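Local atomic coordinates of CBS domain protein (Sulfolobus tokodaii, PDB entry 2EF7), a protein that is of unknown function but carries a pair of CBS domains, modules that in many relatives bind adenosine-containing ligands and regulate attached or partner proteins. Residues I15-T18 / K19-L23. Sequence-based numbering, arbitrary orientation.
Sequences ISVT and KDAKL
The side chains of Thr18 and Asp20 run alongside each other off the same face of a tight turn. The Thr18 hydroxyl OG1 donates to Asp20 OD1 at 2.7 Å. The carboxylate oxygen is met nearly along its C-O axis. Both side chains use the same first torsion: Thr18 OG1 (chi1 69°) and Asp20 CG (chi1 71°) each sit between their own backbone N and carbonyl carbon. This brings the hydroxyl and the carboxylate together at the exposed surface of the turn. The backbone closes a type I beta turn from Thr18 to Ala21. Ala21 N donates to Thr18 O at 3.0 Å with an N-H...O angle of 164°. The N-H comes from well above the carbonyl plane of Thr18, not from within it.

In the first CBS domain, this turn joins strand 16-18 to helix 23-33, with Lys22 at the N-cap position. The strand runs parallel to strand 37-42, and Val17 makes backbone hydrogen bonds with Ile39 and Val41. The Ala21 methyl points back toward residues 15-18. Ala21 CB lies 4.0 Å from Val17 CB. The same methyl carbon, Ala21 CB, comes within 3.2 Å of Thr18 O. Ile26 of the helix touches both Val17 and Ala21, so the small apolar patch continues onto the helix.

The CB bond of Lys19 points away from residues 15-18, although CB itself still touches the carbonyl carbon of Thr18. Beyond CG the chain is extended and carries NZ to a salt bridge with Asp42 on strand 37-42.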
loop_
_atom_site.group_PDB
_atom_site.type_symbol
_atom_site.label_atom_id
_atom_site.label_comp_id
_atom_site.label_asym_id
_atom_site.label_seq_id
_atom_site.Cartn_x
_atom_site.Cartn_y
_atom_site.Cartn_z
ATOM N N ILE A 15 13.806 5.833 18.292
ATOM C CA ILE A 15 13.880 6.183 19.699
ATOM C C ILE A 15 13.962 4.952 20.576
ATOM O O ILE A 15 13.193 4.003 20.401
ATOM C CB ILE A 15 12.651 7.003 20.126
ATOM C CG1 ILE A 15 12.551 8.266 19.266
ATOM C CG2 ILE A 15 12.745 7.344 21.600
ATOM C CD1 ILE A 15 13.751 9.189 19.384
ATOM N N SER A 16 14.887 4.974 21.534
ATOM C CA SER A 16 15.054 3.859 22.454
ATOM C C SER A 16 15.120 4.345 23.893
ATOM O O SER A 16 15.411 5.506 24.145
ATOM C CB SER A 16 16.345 3.107 22.141
ATOM O OG SER A 16 17.469 3.911 22.454
ATOM N N VAL A 17 14.856 3.442 24.831
ATOM C CA VAL A 17 14.921 3.750 26.258
ATOM C C VAL A 17 15.666 2.588 26.880
ATOM O O VAL A 17 15.618 1.473 26.353
ATOM C CB VAL A 17 13.504 3.863 26.904
ATOM C CG1 VAL A 17 12.706 4.976 26.221
ATOM C CG2 VAL A 17 12.768 2.519 26.810
ATOM N N THR A 18 16.356 2.831 27.987
ATOM C CA THR A 18 17.111 1.768 28.630
ATOM C C THR A 18 16.168 0.814 29.343
ATOM O O THR A 18 15.046 1.179 29.691
ATOM C CB THR A 18 18.126 2.327 29.642
ATOM O OG1 THR A 18 17.430 2.888 30.755
ATOM C CG2 THR A 18 18.963 3.410 29.000
ATOM N N LYS A 19 16.633 -0.411 29.568
ATOM C CA LYS A 19 15.809 -1.430 30.211
ATOM C C LYS A 19 15.329 -1.116 31.626
ATOM O O LYS A 19 14.454 -1.804 32.145
ATOM C CB LYS A 19 16.531 -2.780 30.194
ATOM C CG LYS A 19 17.809 -2.838 30.997
ATOM C CD LYS A 19 18.325 -4.274 31.051
ATOM C CE LYS A 19 19.626 -4.369 31.838
ATOM N NZ LYS A 19 20.078 -5.781 31.984
ATOM N N ASP A 20 15.887 -0.092 32.261
ATOM C CA ASP A 20 15.434 0.258 33.603
ATOM C C ASP A 20 14.692 1.603 33.628
ATOM O O ASP A 20 14.406 2.141 34.696
ATOM C CB ASP A 20 16.608 0.271 34.582
ATOM C CG ASP A 20 17.543 1.435 34.357
ATOM O OD1 ASP A 20 17.719 1.852 33.193
ATOM O OD2 ASP A 20 18.117 1.926 35.353
ATOM N N ALA A 21 14.376 2.132 32.446
ATOM C CA ALA A 21 13.648 3.394 32.333
ATOM C C ALA A 21 12.269 3.183 32.951
ATOM O O ALA A 21 11.691 2.106 32.808
ATOM C CB ALA A 21 13.514 3.781 30.874
ATOM N N LYS A 22 11.735 4.198 33.626
ATOM C CA LYS A 22 10.427 4.061 34.276
ATOM C C LYS A 22 9.262 4.304 33.322
ATOM O O LYS A 22 9.364 5.100 32.393
ATOM C CB LYS A 22 10.326 5.017 35.468
ATOM C CG LYS A 22 11.386 4.801 36.534
ATOM C CD LYS A 22 11.356 5.928 37.556
ATOM C CE LYS A 22 12.468 5.802 38.585
ATOM N NZ LYS A 22 12.305 4.591 39.439
ATOM N N LEU A 23 8.154 3.619 33.567
ATOM C CA LEU A 23 6.984 3.740 32.717
ATOM C C LEU A 23 6.614 5.190 32.443
ATOM O O LEU A 23 6.438 5.573 31.289
ATOM C CB LEU A 23 5.794 2.996 33.336
ATOM C CG LEU A 23 4.486 2.960 32.533
ATOM C CD1 LEU A 23 3.663 1.751 32.942
ATOM C CD2 LEU A 23 3.688 4.237 32.757
#